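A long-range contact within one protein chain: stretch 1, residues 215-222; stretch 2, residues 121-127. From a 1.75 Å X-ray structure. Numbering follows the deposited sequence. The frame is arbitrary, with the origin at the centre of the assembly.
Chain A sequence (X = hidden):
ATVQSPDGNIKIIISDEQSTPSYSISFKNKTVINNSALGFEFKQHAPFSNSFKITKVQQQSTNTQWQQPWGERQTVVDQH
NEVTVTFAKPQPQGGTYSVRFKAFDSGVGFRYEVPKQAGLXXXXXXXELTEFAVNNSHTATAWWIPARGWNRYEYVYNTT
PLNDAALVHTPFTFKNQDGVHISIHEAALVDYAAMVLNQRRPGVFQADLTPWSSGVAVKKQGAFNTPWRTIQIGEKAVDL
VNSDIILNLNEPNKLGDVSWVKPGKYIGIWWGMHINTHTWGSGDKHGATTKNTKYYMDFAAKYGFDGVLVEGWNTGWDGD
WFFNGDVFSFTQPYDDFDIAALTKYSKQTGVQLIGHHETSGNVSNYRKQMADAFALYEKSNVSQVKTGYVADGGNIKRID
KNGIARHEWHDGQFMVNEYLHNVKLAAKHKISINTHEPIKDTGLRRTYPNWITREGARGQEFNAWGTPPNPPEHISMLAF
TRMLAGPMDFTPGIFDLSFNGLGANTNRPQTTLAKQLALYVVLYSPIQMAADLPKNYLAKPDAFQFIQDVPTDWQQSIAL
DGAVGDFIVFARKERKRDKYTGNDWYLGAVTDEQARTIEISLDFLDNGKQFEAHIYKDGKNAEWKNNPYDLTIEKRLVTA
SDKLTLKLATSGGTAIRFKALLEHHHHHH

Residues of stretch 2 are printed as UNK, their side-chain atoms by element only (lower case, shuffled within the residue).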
# COMPACT_ATOMS: atom_id res chain seq x y z
N GLY A 215 -6.53 -25.11 -9.55
CA GLY A 215 -7.33 -25.30 -8.36
C GLY A 215 -6.53 -25.43 -7.08
O GLY A 215 -7.08 -25.20 -6.00
N VAL A 216 -5.25 -25.81 -7.15
CA VAL A 216 -4.45 -25.88 -5.93
C VAL A 216 -3.99 -24.47 -5.55
O VAL A 216 -3.98 -23.55 -6.38
CB VAL A 216 -3.25 -26.84 -6.07
CG1 VAL A 216 -3.72 -28.22 -6.52
CG2 VAL A 216 -2.19 -26.27 -7.02
N ALA A 217 -3.63 -24.31 -4.28
CA ALA A 217 -3.23 -23.00 -3.79
C ALA A 217 -1.72 -22.76 -3.92
O ALA A 217 -1.30 -21.76 -4.50
CB ALA A 217 -3.68 -22.82 -2.34
N VAL A 218 -0.90 -23.65 -3.35
CA VAL A 218 0.54 -23.40 -3.25
C VAL A 218 1.30 -24.65 -3.62
O VAL A 218 1.06 -25.72 -3.06
CB VAL A 218 0.97 -22.94 -1.84
CG1 VAL A 218 2.48 -22.62 -1.84
CG2 VAL A 218 0.15 -21.75 -1.37
N LYS A 219 2.25 -24.52 -4.54
CA LYS A 219 3.15 -25.60 -4.92
C LYS A 219 4.48 -25.43 -4.20
O LYS A 219 5.11 -24.36 -4.28
CB LYS A 219 3.36 -25.59 -6.44
CG LYS A 219 2.07 -25.67 -7.24
CD LYS A 219 2.30 -25.42 -8.73
CE LYS A 219 1.01 -25.52 -9.53
NZ LYS A 219 1.21 -25.19 -10.97
N LYS A 220 4.91 -26.47 -3.48
CA LYS A 220 6.19 -26.47 -2.79
C LYS A 220 6.90 -27.79 -3.04
O LYS A 220 6.28 -28.81 -3.36
CB LYS A 220 6.03 -26.26 -1.27
CG LYS A 220 5.47 -24.90 -0.86
CD LYS A 220 6.51 -23.79 -1.05
CE LYS A 220 6.04 -22.50 -0.39
NZ LYS A 220 7.08 -21.43 -0.47
N GLN A 221 8.22 -27.77 -2.90
CA GLN A 221 9.01 -28.99 -2.93
C GLN A 221 9.75 -29.09 -1.60
O GLN A 221 10.66 -28.31 -1.33
CB GLN A 221 9.98 -28.98 -4.10
CG GLN A 221 10.76 -30.26 -4.22
CD GLN A 221 11.69 -30.25 -5.41
OE1 GLN A 221 12.78 -29.67 -5.35
NE2 GLN A 221 11.26 -30.87 -6.51
N GLY A 222 9.34 -30.04 -0.77
CA GLY A 222 10.04 -30.28 0.48
C GLY A 222 9.71 -29.23 1.53
O GLY A 222 8.64 -28.63 1.52
N UNK A 121 7.52 -34.39 -0.13
CA UNK A 121 8.26 -34.14 -1.36
C UNK A 121 7.57 -33.03 -2.15
O UNK A 121 7.45 -31.91 -1.64
c UNK A 121 8.37 -35.44 -2.16
n UNK A 121 8.24 -37.67 -1.21
o UNK A 121 10.03 -36.39 -0.73
c UNK A 121 8.96 -36.55 -1.32
N UNK A 122 7.12 -33.31 -3.37
CA UNK A 122 6.42 -32.29 -4.14
C UNK A 122 5.00 -32.22 -3.61
O UNK A 122 4.23 -33.17 -3.76
c UNK A 122 6.43 -32.62 -5.62
o UNK A 122 8.56 -31.63 -6.03
c UNK A 122 7.82 -32.60 -6.19
n UNK A 122 8.21 -33.70 -6.83
N UNK A 123 4.65 -31.12 -2.96
CA UNK A 123 3.34 -31.03 -2.33
C UNK A 123 2.59 -29.84 -2.91
O UNK A 123 3.18 -28.91 -3.47
c UNK A 123 3.39 -28.66 0.21
c UNK A 123 3.42 -30.94 -0.79
c UNK A 123 4.24 -29.75 -0.35
c UNK A 123 4.02 -32.22 -0.22
N UNK A 124 1.27 -29.91 -2.81
CA UNK A 124 0.39 -28.85 -3.26
C UNK A 124 -0.60 -28.57 -2.15
O UNK A 124 -1.46 -29.41 -1.86
o UNK A 124 0.06 -29.07 -7.95
c UNK A 124 -0.04 -29.85 -6.99
c UNK A 124 0.66 -29.50 -5.69
c UNK A 124 -0.31 -29.23 -4.56
o UNK A 124 -0.70 -30.91 -7.03
N UNK A 125 -0.46 -27.41 -1.50
CA UNK A 125 -1.42 -27.02 -0.48
C UNK A 125 -2.75 -26.69 -1.14
O UNK A 125 -2.80 -25.90 -2.09
c UNK A 125 -1.96 -25.30 1.30
c UNK A 125 1.09 -24.97 1.61
c UNK A 125 -0.89 -25.83 0.32
c UNK A 125 0.40 -26.19 1.05
N UNK A 126 -3.82 -27.31 -0.65
CA UNK A 126 -5.16 -26.98 -1.10
C UNK A 126 -5.95 -26.17 -0.08
O UNK A 126 -6.92 -25.52 -0.46
c UNK A 126 -5.32 -28.95 -2.64
c UNK A 126 -5.95 -28.25 -1.43
o UNK A 126 -5.90 -29.14 -0.30
N UNK A 127 -5.55 -26.19 1.19
CA UNK A 127 -6.19 -25.34 2.18
C UNK A 127 -5.21 -25.08 3.31
O UNK A 127 -4.55 -26.00 3.78
c UNK A 127 -9.69 -25.58 3.88
c UNK A 127 -8.32 -25.02 3.57
n UNK A 127 -10.70 -24.77 1.74
c UNK A 127 -7.48 -25.98 2.73
c UNK A 127 -10.43 -25.94 2.60
O HOH W 1 -6.91 -24.50 -3.24

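Position 121 carries four side-chain atoms beyond CA: two carbons, the second bearing one oxygen and one nitrogen. Its CB points away from stretch 1 and these atoms stay clear of it, so the backbone makes the contact, through its carbonyl, with Gly222. The short amide makes the residue Asn121. Gly222 N donates to Asn121 O at 2.8 Å. The polar side chain suits an exposed site. Gly222, with its positive phi of 77°, has a backbone shape that favours glycine.

Position 122 has the same make-up, two carbons with an oxygen and a nitrogen on the second, but here the end of the side chain comes nearer to stretch 1 and its amide meets that of Gln221. It is Asn122. Gln221 NE2 donates to Asn122 OD1 at 2.8 Å, with an angle of 157° at the hydrogen. The two residues form a non-hydrogen-bonded pair in the sheet, their CA atoms 4.4 Å apart, so side chains leaving on the same face can join where the backbones do not. An amide is apt here because it offers an acceptor while remaining at ease in solvent.

Position 123 shows four carbons and no heteroatom, forked at the first, with one arm two carbons long, and the end of that arm packs against Lys220 CB. It is Ile123. It is buried, and its CD1 lies 3.9 Å from Lys220 CB, packing on the aliphatic base of a lysine whose end leads away. The backbones bond in both directions, Ile123 N to Lys220 O at 2.9 Å and Lys220 N to Ile123 O at 3.0 Å.

At position 124, three carbons run in a row and the last carries two oxygens, a carboxylate that lies near Val216 and Lys219. It is Glu124. It shares a face with Lys219, yet the nearest approach of the two side chains is carbon to oxygen, Lys219 CE to Glu124 OE1 at 4.0 Å. The long side chain also reaches Val216, whose CG2 is 3.7 Å from Glu124 OE1. A charged end is acceptable at a partly exposed site.

Position 125 again has four carbons forked at the first, one arm two carbons long, and the end of that arm approaches Val218. It is Ile125. On the face it shares with Val218, its CD1 comes within 4.0 Å of Val218 CB, a fitting apolar match between buried residues. Ile125 N donates to Val218 O at 2.8 Å, and Ile125 O accepts from both Val218 N (3.2 Å) and Ala217 N (2.8 Å).

Position 126 has one carbon bearing an oxygen and a second carbon, the latter near Val216. It is Thr126. Its methyl CG2 lies 4.3 Å from Val216 CG1, while its hydroxyl is bonded elsewhere in the structure. One water donates to both Thr126 O (3.0 Å) and Gly215 O (2.9 Å).

Position 127 has four carbons in a row ending in nitrogen, and touches nothing on stretch 1. It is Lys127. Its CA-to-CB bond points away, and a long charged chain suits this partly exposed site.

The contact is thus an antiparallel strand pairing held chiefly by backbone hydrogen bonds. Val218, Lys220, Ile123 and Ile125 pack on one face; Lys219, Gln221, Asn122 and Glu124 line the other, where the amide pair adds a side-chain bond.

Stretch 2 (121-127) NNIEITK
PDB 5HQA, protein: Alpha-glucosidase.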